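Pancreatic lipase related protein 2 (PDB 1W52) probably hydrolyses ester bonds of galactolipids and triacylglycerols to release fatty acids, as a calcium-binding lipase of the alpha/beta hydrolase superfamily. Local coordinates at residues F74-F79 with V106-G111; I151-G156 with N264-F269; V203-A208 with H225-P230; F269-S274 with G335-W340. All blocks are in the same frame, centred on the assembly; numbering follows the deposited sequence.

Contact 1 of 4, residues F74-F79 with V106-G111. With DDQ (decylamine-N,N-dimethyl-N-oxide), chain C.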
# COMPACT_ATOMS: atom_id res chain seq x y z
N PHE A 74 -10.19 -2.91 12.77
CA PHE A 74 -9.17 -3.56 13.57
C PHE A 74 -7.84 -3.30 12.87
O PHE A 74 -7.75 -3.39 11.63
CB PHE A 74 -9.43 -5.05 13.58
CG PHE A 74 -10.49 -5.50 14.59
CD1 PHE A 74 -11.71 -6.09 14.16
CD2 PHE A 74 -10.25 -5.41 15.95
CE1 PHE A 74 -12.61 -6.56 15.07
CE2 PHE A 74 -11.18 -5.88 16.85
CZ PHE A 74 -12.35 -6.46 16.40
N VAL A 75 -6.82 -3.01 13.66
CA VAL A 75 -5.48 -2.77 13.14
C VAL A 75 -4.49 -3.64 13.89
O VAL A 75 -4.19 -3.38 15.02
CB VAL A 75 -5.13 -1.34 13.34
CG1 VAL A 75 -3.71 -1.09 12.97
CG2 VAL A 75 -6.06 -0.48 12.49
N ILE A 76 -3.96 -4.65 13.26
CA ILE A 76 -3.03 -5.59 13.91
C ILE A 76 -1.56 -5.42 13.44
O ILE A 76 -1.26 -5.56 12.23
CB ILE A 76 -3.50 -7.02 13.59
CG1 ILE A 76 -5.03 -7.13 13.74
CG2 ILE A 76 -2.76 -8.02 14.47
CD1 ILE A 76 -5.62 -8.43 13.18
N HIS A 77 -0.64 -5.17 14.38
CA HIS A 77 0.79 -5.10 14.07
C HIS A 77 1.41 -6.49 13.85
O HIS A 77 0.75 -7.54 14.01
CB HIS A 77 1.56 -4.38 15.17
CG HIS A 77 1.72 -5.19 16.42
ND1 HIS A 77 1.57 -4.65 17.67
CD2 HIS A 77 1.97 -6.50 16.61
CE1 HIS A 77 1.76 -5.59 18.58
NE2 HIS A 77 2.00 -6.73 17.96
N GLY A 78 2.68 -6.53 13.51
CA GLY A 78 3.34 -7.82 13.39
C GLY A 78 4.54 -7.99 14.30
O GLY A 78 4.63 -7.31 15.34
N PHE A 79 5.45 -8.89 13.85
CA PHE A 79 6.74 -9.23 14.51
C PHE A 79 7.43 -8.00 15.07
O PHE A 79 7.70 -7.03 14.35
CB PHE A 79 7.65 -9.91 13.48
CG PHE A 79 8.94 -10.48 14.03
CD1 PHE A 79 8.95 -11.56 14.88
CD2 PHE A 79 10.15 -9.97 13.64
CE1 PHE A 79 10.14 -12.06 15.38
CE2 PHE A 79 11.33 -10.50 14.15
CZ PHE A 79 11.30 -11.53 15.01
N VAL A 106 -5.02 -3.88 17.86
CA VAL A 106 -4.78 -5.16 18.50
C VAL A 106 -3.31 -5.24 18.94
O VAL A 106 -2.44 -5.54 18.12
CB VAL A 106 -5.10 -6.32 17.56
CG1 VAL A 106 -4.77 -7.66 18.23
CG2 VAL A 106 -6.56 -6.27 17.10
N ASP A 107 -3.03 -4.96 20.21
CA ASP A 107 -1.66 -4.99 20.70
C ASP A 107 -1.30 -6.36 21.22
O ASP A 107 -1.85 -6.79 22.20
CB ASP A 107 -1.47 -3.99 21.82
CG ASP A 107 -0.10 -4.12 22.49
OD1 ASP A 107 0.10 -5.09 23.21
OD2 ASP A 107 0.84 -3.32 22.38
N TRP A 108 -0.35 -7.04 20.58
CA TRP A 108 0.15 -8.31 21.10
C TRP A 108 1.65 -8.30 21.21
O TRP A 108 2.30 -9.31 21.00
CB TRP A 108 -0.30 -9.48 20.24
CG TRP A 108 0.11 -9.40 18.85
CD1 TRP A 108 -0.28 -8.47 17.94
CD2 TRP A 108 0.96 -10.31 18.15
NE1 TRP A 108 0.27 -8.75 16.71
CE2 TRP A 108 1.04 -9.87 16.81
CE3 TRP A 108 1.68 -11.45 18.53
CZ2 TRP A 108 1.79 -10.53 15.85
CZ3 TRP A 108 2.42 -12.11 17.55
CH2 TRP A 108 2.46 -11.65 16.23
N SER A 109 2.17 -7.14 21.57
CA SER A 109 3.59 -6.84 21.56
C SER A 109 4.46 -7.92 22.17
O SER A 109 5.38 -8.46 21.54
CB SER A 109 3.85 -5.53 22.29
OG SER A 109 3.05 -5.43 23.45
N SER A 110 4.14 -8.21 23.43
CA SER A 110 4.81 -9.22 24.22
C SER A 110 4.89 -10.60 23.51
O SER A 110 5.86 -11.32 23.66
CB SER A 110 4.14 -9.31 25.61
OG SER A 110 3.04 -10.20 25.60
N GLY A 111 3.87 -10.96 22.75
CA GLY A 111 3.87 -12.22 22.04
C GLY A 111 4.63 -12.16 20.75
O GLY A 111 5.10 -13.19 20.27
N1 DDQ C . 8.92 -0.96 14.47
O1 DDQ C . 7.71 -0.66 14.35
CM1 DDQ C . 9.74 0.30 14.41
CM2 DDQ C . 9.18 -1.65 15.77
C1 DDQ C . 9.16 -1.83 13.27
C2 DDQ C . 8.93 -3.34 13.45
C3 DDQ C . 10.23 -4.07 13.12
C4 DDQ C . 10.26 -4.65 11.71
C5 DDQ C . 10.52 -6.14 11.75
C6 DDQ C . 10.52 -6.61 10.32
C7 DDQ C . 10.64 -8.10 10.22
C8 DDQ C . 9.44 -8.72 9.52
C9 DDQ C . 9.49 -10.24 9.67
C10 DDQ C . 8.95 -11.01 8.48
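His77 and Trp108 both have a first torsion that sets CG between the backbone N and the carbonyl carbon (chi1 74° and 58°), and their rings meet across the two segments. The imidazole and the five-membered ring of the indole form an offset stack with planes 27° apart. Their centroids are modelled 3.9 Å apart, but some interatomic distances are too short, so the exact overlap is doubtful. Trp108 NE1 donates to His77 O at 3.0 Å, with the same caution about its position.

The strands that lead into this pair, 72-76 and 102-107, are parallel neighbours joined through helix 87-96 in a beta-alpha-beta unit of the alpha/beta hydrolase sheet. Between them Val106 N donates to Val75 O at 3.0 Å. On the face carrying Val106, its CG2 meets Ile76 CG1 at 3.8 Å, the two side chains lying alongside and pointing the same way. The same methyl reaches Phe74 CD2 at 4.0 Å. Helices 116-141 and 155-166 pack on this face, and Leu155 touches the indole. An alanine in place of Trp108 would probably leave the His77 ring without its stacking partner, open a gap beside Ile76 CG2 and Leu155, and deprive His77 O of the modelled indole donor. Beyond the stack, CB of Phe79 points away from segment 106-111, and Phe79 CD2 lies 3.9 Å from C7 of the bound detergent.

Contact 2 of 4, residues I151-G156 with N264-F269. With DDQ (decylamine-N,N-dimethyl-N-oxide), chain C.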
# COMPACT_ATOMS: atom_id res chain seq x y z
N ILE A 151 -7.28 -4.79 9.46
CA ILE A 151 -6.13 -4.32 8.70
C ILE A 151 -4.88 -4.85 9.38
O ILE A 151 -4.62 -4.45 10.50
CB ILE A 151 -6.06 -2.78 8.73
CG1 ILE A 151 -7.39 -2.12 8.39
CG2 ILE A 151 -5.05 -2.31 7.75
CD1 ILE A 151 -7.34 -0.56 8.52
N GLY A 152 -4.10 -5.70 8.75
CA GLY A 152 -2.91 -6.23 9.41
C GLY A 152 -1.62 -5.97 8.64
O GLY A 152 -1.58 -6.11 7.43
N HIS A 153 -0.55 -5.61 9.34
CA HIS A 153 0.79 -5.48 8.73
C HIS A 153 1.73 -6.69 8.99
O HIS A 153 1.86 -7.13 10.12
CB HIS A 153 1.51 -4.20 9.22
CG HIS A 153 2.92 -4.11 8.72
ND1 HIS A 153 4.01 -4.44 9.51
CD2 HIS A 153 3.43 -3.81 7.50
CE1 HIS A 153 5.12 -4.31 8.79
NE2 HIS A 153 4.79 -3.95 7.56
N SER A 154 2.40 -7.17 7.94
CA SER A 154 3.42 -8.23 8.04
C SER A 154 2.77 -9.43 8.69
O SER A 154 1.85 -10.01 8.16
CB SER A 154 4.69 -7.78 8.82
OG SER A 154 5.69 -8.82 9.03
N LEU A 155 3.25 -9.82 9.84
CA LEU A 155 2.68 -10.98 10.47
C LEU A 155 1.24 -10.69 10.77
O LEU A 155 0.42 -11.50 10.51
CB LEU A 155 3.44 -11.25 11.74
CG LEU A 155 4.16 -12.59 11.92
CD1 LEU A 155 4.97 -13.01 10.74
CD2 LEU A 155 5.03 -12.37 13.14
N GLY A 156 0.94 -9.50 11.29
CA GLY A 156 -0.44 -8.99 11.39
C GLY A 156 -1.38 -9.26 10.20
O GLY A 156 -2.55 -9.58 10.37
N ASN A 264 11.30 -0.60 3.39
CA ASN A 264 10.35 -1.03 2.40
C ASN A 264 9.19 -1.79 3.00
O ASN A 264 8.03 -1.55 2.66
CB ASN A 264 10.99 -1.99 1.43
CG ASN A 264 12.16 -1.40 0.67
OD1 ASN A 264 12.01 -0.56 -0.18
ND2 ASN A 264 13.33 -1.89 0.97
N HIS A 265 9.47 -2.74 3.88
CA HIS A 265 8.40 -3.53 4.57
C HIS A 265 7.36 -2.61 5.24
O HIS A 265 6.16 -2.88 5.28
CB HIS A 265 9.06 -4.42 5.64
CG HIS A 265 8.22 -5.52 6.17
ND1 HIS A 265 7.51 -6.38 5.36
CD2 HIS A 265 8.08 -5.98 7.44
CE1 HIS A 265 6.91 -7.28 6.12
NE2 HIS A 265 7.25 -7.07 7.38
N LEU A 266 7.86 -1.49 5.74
CA LEU A 266 7.07 -0.54 6.46
C LEU A 266 6.36 0.42 5.53
O LEU A 266 5.41 1.03 5.93
CB LEU A 266 7.94 0.23 7.45
CG LEU A 266 8.63 -0.62 8.53
CD1 LEU A 266 9.19 0.27 9.56
CD2 LEU A 266 7.80 -1.62 9.26
N LYS A 267 6.79 0.59 4.30
CA LYS A 267 6.10 1.57 3.50
C LYS A 267 4.62 1.15 3.26
O LYS A 267 3.76 1.95 3.03
CB LYS A 267 6.85 1.80 2.17
CG LYS A 267 8.15 2.71 2.24
CD LYS A 267 7.85 4.23 2.42
CE LYS A 267 9.04 5.14 1.92
NZ LYS A 267 9.93 5.57 3.00
N SER A 268 4.34 -0.14 3.35
CA SER A 268 3.01 -0.63 3.24
C SER A 268 2.05 0.06 4.19
O SER A 268 0.98 0.49 3.77
CB SER A 268 3.03 -2.14 3.51
OG SER A 268 3.38 -2.42 4.85
N PHE A 269 2.39 0.17 5.46
CA PHE A 269 1.50 0.88 6.39
C PHE A 269 1.62 2.41 6.37
O PHE A 269 0.85 3.13 6.98
CB PHE A 269 1.58 0.36 7.85
CG PHE A 269 2.80 0.78 8.60
CD1 PHE A 269 2.98 2.08 8.99
CD2 PHE A 269 3.75 -0.17 8.97
CE1 PHE A 269 4.10 2.44 9.74
CE2 PHE A 269 4.85 0.19 9.71
CZ PHE A 269 5.02 1.50 10.10
N1 DDQ C . 8.92 -0.96 14.47
O1 DDQ C . 7.71 -0.66 14.35
CM1 DDQ C . 9.74 0.30 14.41
CM2 DDQ C . 9.18 -1.65 15.77
C1 DDQ C . 9.16 -1.83 13.27
C2 DDQ C . 8.93 -3.34 13.45
C3 DDQ C . 10.23 -4.07 13.12
C4 DDQ C . 10.26 -4.65 11.71
C5 DDQ C . 10.52 -6.14 11.75
C6 DDQ C . 10.52 -6.61 10.32
C7 DDQ C . 10.64 -8.10 10.22
C8 DDQ C . 9.44 -8.72 9.52
C9 DDQ C . 9.49 -10.24 9.67
C10 DDQ C . 8.95 -11.01 8.48
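Ser154, on the nucleophile elbow, meets His265 of helix 257-277; the elbow is the GxSxG turn between strand 148-153 and helix 155-166 that probably presents Ser154 as nucleophile. Ser154 OG lies in the plane of the His265 ring, at its edge, 2.9 Å from NE2 in a hydrogen bond. Asp178 takes the other ring nitrogen, ND1, which completes the geometry of a Ser-His-Asp charge relay.

His153 is the hub of an aromatic cluster. Its CG is anti to the backbone N (chi1 174°), which sets CG on the side of helix 257-277. There the His153 edge points at the His265 face, with planes 58° apart and centroids at 4.7 Å. Phe269 in turn sets its own edge on the His153 face, almost perpendicular at 89°, its CD2 over the ring centre. The CB of Ser154 lies over the opposite face of His153, toward its rim.

Two donors grip His265 O: His153 NE2 at 2.9 Å, from well above the carbonyl plane, and Ser268 OG, also at 2.9 Å. The His265 carbonyl is thus held by the residue before Ser154 and by its own helix. Detergent C8 lies 3.5 Å from His265 NE2 and 3.8 Å from Ser154 OG.

Contact 3 of 4, residues V203-A208 with H225-P230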
# COMPACT_ATOMS: atom_id res chain seq x y z
N VAL A 203 -4.58 -6.26 -0.82
CA VAL A 203 -3.22 -6.33 -0.35
C VAL A 203 -2.33 -5.23 -0.95
O VAL A 203 -2.40 -4.96 -2.13
CB VAL A 203 -2.63 -7.69 -0.69
CG1 VAL A 203 -1.35 -7.95 0.12
CG2 VAL A 203 -3.65 -8.76 -0.42
N ILE A 204 -1.51 -4.61 -0.10
CA ILE A 204 -0.42 -3.77 -0.55
C ILE A 204 0.94 -4.47 -0.37
O ILE A 204 1.28 -4.89 0.73
CB ILE A 204 -0.45 -2.43 0.18
CG1 ILE A 204 -1.79 -1.80 -0.06
CG2 ILE A 204 0.61 -1.47 -0.36
CD1 ILE A 204 -2.01 -0.54 0.78
N HIS A 205 1.69 -4.57 -1.47
CA HIS A 205 2.99 -5.27 -1.52
C HIS A 205 4.12 -4.24 -1.69
O HIS A 205 4.27 -3.68 -2.77
CB HIS A 205 3.08 -6.15 -2.75
CG HIS A 205 2.07 -7.26 -2.83
ND1 HIS A 205 2.38 -8.57 -2.51
CD2 HIS A 205 0.80 -7.28 -3.30
CE1 HIS A 205 1.33 -9.34 -2.75
NE2 HIS A 205 0.35 -8.58 -3.21
N THR A 206 4.90 -4.01 -0.63
CA THR A 206 6.02 -3.08 -0.68
C THR A 206 7.41 -3.70 -0.57
O THR A 206 8.36 -3.00 -0.83
CB THR A 206 5.91 -1.99 0.42
OG1 THR A 206 5.79 -2.62 1.72
CG2 THR A 206 4.61 -1.16 0.25
N ASP A 207 7.56 -4.98 -0.19
CA ASP A 207 8.90 -5.54 0.06
C ASP A 207 8.98 -6.97 -0.45
O ASP A 207 9.52 -7.85 0.19
CB ASP A 207 9.21 -5.47 1.56
CG ASP A 207 10.67 -5.79 1.93
OD1 ASP A 207 11.54 -5.57 1.05
OD2 ASP A 207 11.02 -6.25 3.06
N ALA A 208 8.45 -7.16 -1.64
CA ALA A 208 8.24 -8.47 -2.30
C ALA A 208 9.46 -9.09 -3.07
O ALA A 208 9.36 -10.06 -3.85
CB ALA A 208 7.08 -8.28 -3.25
N HIS A 225 -8.37 -10.23 -3.36
CA HIS A 225 -9.14 -9.97 -4.57
C HIS A 225 -8.38 -8.92 -5.35
O HIS A 225 -8.40 -8.88 -6.58
CB HIS A 225 -10.57 -9.54 -4.24
CG HIS A 225 -11.29 -10.56 -3.42
ND1 HIS A 225 -11.36 -10.48 -2.05
CD2 HIS A 225 -11.86 -11.73 -3.76
CE1 HIS A 225 -11.99 -11.53 -1.57
NE2 HIS A 225 -12.29 -12.32 -2.59
N MET A 226 -7.66 -8.08 -4.62
CA MET A 226 -6.81 -7.09 -5.24
C MET A 226 -5.41 -7.06 -4.60
O MET A 226 -5.26 -7.03 -3.40
CB MET A 226 -7.50 -5.76 -5.07
CG MET A 226 -8.97 -5.78 -5.41
SD MET A 226 -9.41 -4.13 -5.97
CE MET A 226 -10.19 -3.40 -4.70
N ASP A 227 -4.40 -7.11 -5.43
CA ASP A 227 -3.03 -7.07 -4.98
C ASP A 227 -2.47 -5.86 -5.66
O ASP A 227 -2.39 -5.84 -6.87
CB ASP A 227 -2.30 -8.33 -5.44
CG ASP A 227 -2.74 -9.56 -4.65
OD1 ASP A 227 -2.06 -9.86 -3.61
OD2 ASP A 227 -3.78 -10.24 -4.98
N PHE A 228 -2.13 -4.83 -4.89
CA PHE A 228 -1.50 -3.61 -5.40
C PHE A 228 0.03 -3.71 -5.29
O PHE A 228 0.53 -4.24 -4.28
CB PHE A 228 -1.94 -2.40 -4.61
CG PHE A 228 -3.41 -2.15 -4.65
CD1 PHE A 228 -4.29 -2.94 -3.92
CD2 PHE A 228 -3.92 -1.11 -5.38
CE1 PHE A 228 -5.63 -2.70 -3.93
CE2 PHE A 228 -5.28 -0.86 -5.41
CZ PHE A 228 -6.13 -1.64 -4.67
N PHE A 229 0.75 -3.16 -6.29
CA PHE A 229 2.22 -3.14 -6.30
C PHE A 229 2.88 -1.76 -6.46
O PHE A 229 3.45 -1.46 -7.52
CB PHE A 229 2.69 -4.08 -7.41
CG PHE A 229 2.35 -5.48 -7.16
CD1 PHE A 229 1.10 -5.96 -7.49
CD2 PHE A 229 3.27 -6.32 -6.54
CE1 PHE A 229 0.77 -7.33 -7.24
CE2 PHE A 229 2.95 -7.66 -6.23
CZ PHE A 229 1.71 -8.18 -6.59
N PRO A 230 2.82 -0.91 -5.45
CA PRO A 230 3.39 0.44 -5.55
C PRO A 230 4.85 0.41 -5.93
O PRO A 230 5.70 -0.30 -5.35
CB PRO A 230 3.27 0.99 -4.12
CG PRO A 230 3.08 -0.22 -3.25
CD PRO A 230 2.24 -1.13 -4.13
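Val203 and Asp227, like Ile204 and Phe228, pair in register between the parallel strands 201-204 and 226-230 of the alpha/beta hydrolase sheet. Three backbone bonds join them: Val203 N to Met226 O at 2.8 Å, Phe228 N to Val203 O at 2.8 Å, and His205 N to Phe228 O at 3.1 Å.

Among polar side chains, His205 NE2 donates to Asp227 OD1 at 2.8 Å, nearly straight at 163°. The oxygen lies in the imidazole plane and uses its anti lone pair. His205 ND1 bonds to Met219 O, while Asp227 receives the backbone N of Val223 and of Gly224. Acceptors at both ring nitrogens are consistent with a positively charged imidazole.

The aromatic component is an offset stack of His205 on Phe229, with centroids 4.2 Å apart and planes within 7° of parallel. Replacing His205 by alanine would probably deprive Asp227 OD1 of its imidazole donor and open a gap between Val203 CG1 and the Phe229 ring.

Apolar contacts follow toward the C-terminal ends of the two segments. Pro230 CG meets Ile204 CG2 at 4.0 Å, their side chains crossing at about a right angle, and the same ring carbon lies 3.9 Å from Thr206 CG2.

Contact 4 of 4, residues F269-S274 with G335-W340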
# COMPACT_ATOMS: atom_id res chain seq x y z
N PHE A 269 2.39 0.17 5.46
CA PHE A 269 1.50 0.88 6.39
C PHE A 269 1.62 2.41 6.37
O PHE A 269 0.85 3.13 6.98
CB PHE A 269 1.58 0.36 7.85
CG PHE A 269 2.80 0.78 8.60
CD1 PHE A 269 2.98 2.08 8.99
CD2 PHE A 269 3.75 -0.17 8.97
CE1 PHE A 269 4.10 2.44 9.74
CE2 PHE A 269 4.85 0.19 9.71
CZ PHE A 269 5.02 1.50 10.10
N GLU A 270 2.61 2.88 5.67
CA GLU A 270 2.82 4.26 5.51
C GLU A 270 1.86 4.67 4.45
O GLU A 270 1.03 5.52 4.66
CB GLU A 270 4.23 4.48 5.04
CG GLU A 270 5.27 4.08 6.06
CD GLU A 270 5.49 5.24 6.91
OE1 GLU A 270 4.53 5.61 7.59
OE2 GLU A 270 6.55 5.83 6.80
N TYR A 271 1.97 4.04 3.29
CA TYR A 271 1.13 4.42 2.20
C TYR A 271 -0.33 4.31 2.67
O TYR A 271 -1.15 5.21 2.45
CB TYR A 271 1.35 3.53 1.01
CG TYR A 271 2.74 3.52 0.42
CD1 TYR A 271 3.60 4.58 0.55
CD2 TYR A 271 3.18 2.42 -0.29
CE1 TYR A 271 4.88 4.53 0.01
CE2 TYR A 271 4.47 2.37 -0.84
CZ TYR A 271 5.31 3.42 -0.69
OH TYR A 271 6.58 3.37 -1.24
N TYR A 272 -0.67 3.21 3.33
CA TYR A 272 -2.04 3.04 3.70
C TYR A 272 -2.46 4.17 4.60
O TYR A 272 -3.40 4.87 4.32
CB TYR A 272 -2.26 1.71 4.41
CG TYR A 272 -3.73 1.44 4.71
CD1 TYR A 272 -4.35 1.98 5.82
CD2 TYR A 272 -4.47 0.62 3.90
CE1 TYR A 272 -5.64 1.71 6.12
CE2 TYR A 272 -5.79 0.35 4.18
CZ TYR A 272 -6.38 0.91 5.29
OH TYR A 272 -7.68 0.66 5.59
N SER A 273 -1.79 4.35 5.71
CA SER A 273 -2.22 5.39 6.61
C SER A 273 -2.41 6.76 5.89
O SER A 273 -3.30 7.53 6.22
CB SER A 273 -1.22 5.52 7.75
OG SER A 273 -1.35 6.76 8.37
N SER A 274 -1.61 7.08 4.89
CA SER A 274 -1.78 8.35 4.18
C SER A 274 -2.98 8.34 3.27
O SER A 274 -3.63 9.34 3.13
CB SER A 274 -0.57 8.67 3.32
OG SER A 274 -0.88 9.69 2.38
N GLY A 335 6.75 12.26 3.06
CA GLY A 335 5.68 13.06 3.61
C GLY A 335 4.36 12.33 3.70
O GLY A 335 4.14 11.58 4.66
N ASP A 336 3.48 12.58 2.73
CA ASP A 336 2.22 11.84 2.53
C ASP A 336 2.33 10.88 1.27
O ASP A 336 1.42 10.07 1.00
CB ASP A 336 1.07 12.86 2.41
CG ASP A 336 1.01 13.52 1.01
OD1 ASP A 336 2.06 13.84 0.43
OD2 ASP A 336 -0.03 13.76 0.39
N TYR A 337 3.43 10.95 0.53
CA TYR A 337 3.74 10.01 -0.55
C TYR A 337 2.72 9.98 -1.67
O TYR A 337 2.62 8.99 -2.41
CB TYR A 337 3.93 8.57 -0.04
CG TYR A 337 4.80 8.37 1.20
CD1 TYR A 337 4.22 8.33 2.46
CD2 TYR A 337 6.19 8.18 1.11
CE1 TYR A 337 4.97 8.18 3.56
CE2 TYR A 337 6.95 8.00 2.22
CZ TYR A 337 6.33 8.01 3.45
OH TYR A 337 7.03 7.80 4.63
N THR A 338 1.98 11.06 -1.85
CA THR A 338 0.98 11.08 -2.92
C THR A 338 1.59 11.50 -4.23
O THR A 338 2.33 12.44 -4.28
CB THR A 338 -0.16 12.01 -2.58
OG1 THR A 338 0.33 13.25 -2.06
CG2 THR A 338 -0.97 11.45 -1.44
N SER A 339 1.30 10.78 -5.29
CA SER A 339 1.76 11.16 -6.60
C SER A 339 0.60 11.00 -7.56
O SER A 339 -0.25 10.12 -7.41
CB SER A 339 2.92 10.29 -7.06
OG SER A 339 2.82 9.98 -8.47
N TRP A 340 0.57 11.85 -8.55
CA TRP A 340 -0.43 11.72 -9.56
C TRP A 340 0.24 11.48 -10.87
O TRP A 340 1.35 11.92 -11.10
CB TRP A 340 -1.22 12.98 -9.59
CG TRP A 340 -2.22 13.00 -8.53
CD1 TRP A 340 -3.49 12.58 -8.65
CD2 TRP A 340 -2.07 13.44 -7.17
NE1 TRP A 340 -4.15 12.73 -7.46
CE2 TRP A 340 -3.31 13.28 -6.53
CE3 TRP A 340 -1.02 13.95 -6.42
CZ2 TRP A 340 -3.54 13.62 -5.19
CZ3 TRP A 340 -1.26 14.32 -5.04
CH2 TRP A 340 -2.51 14.14 -4.46
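Tyr271 and Tyr337 make the tightly packed part of this contact, with Ser274 and Asp336 beside them. The edge of the Tyr271 ring points at the face of Tyr337, the planes 73° apart and the centroids separated by 5.5 Å. The touch falls near the base of the Tyr337 ring, where Tyr271 CE1 lies 4.0 Å from Tyr337 CG. Backbone from its own segment backs the opposite face, with Gly335 N over the ring centre. Ser274 supplies the polar link. Its OG is anti to the backbone N (chi1 164°) and donates to Asp336 O at 2.7 Å, in the carbonyl plane and on a lone pair. This bond ties the loop backbone to a side chain buried on the helix.

The partly exposed side is looser. Glu270 is bent at its second torsion (chi2 -88°), which places CD. Glu270 OE2 lies 3.0 Å from Tyr337 OH, with carboxylate and ring planes steeply inclined. Further back along the same side chain, Glu270 CB lies 4.1 Å from Tyr337 CE1.

Segment 335-340 follows strand 325-329 and runs into strand 340-344, where the backbone of Trp340 is bonded to Val391 of strand 387-391. The contact thus lays the approach to strand 340-344 against helix 257-277. On another side of that helix, Tyr272 packs on helix 87-96 and strands 148-153 and 173-177. Tyr271 also touches Thr206 and Asn231 in the loops beyond strands 201-204 and 226-230.

How the contacts relate
Contacts 1 and 2 adjoin through neighbouring strands, Phe74 O lying 2.6 Å from Ile151 N in a probable hydrogen bond, and both touch the same detergent molecule. Contact 2 holds the predicted nucleophile and histidine. Contact 3 approaches this site from the other side: Thr206 OG1 is 2.7 Å from Asn264 O, and the backbone N of Thr206 bonds to Asp178. Contact 4 shares Phe269 and helix 257-277 with contact 2, and it meets contact 3 where Thr206 CG2 lies 3.7 Å from Tyr271 CE2. Contacts 1 and 4 do not touch, their centres being about 22 Å apart. Helix 257-277 thus carries both the predicted active-site His265 and the residues that meet loop 335-339.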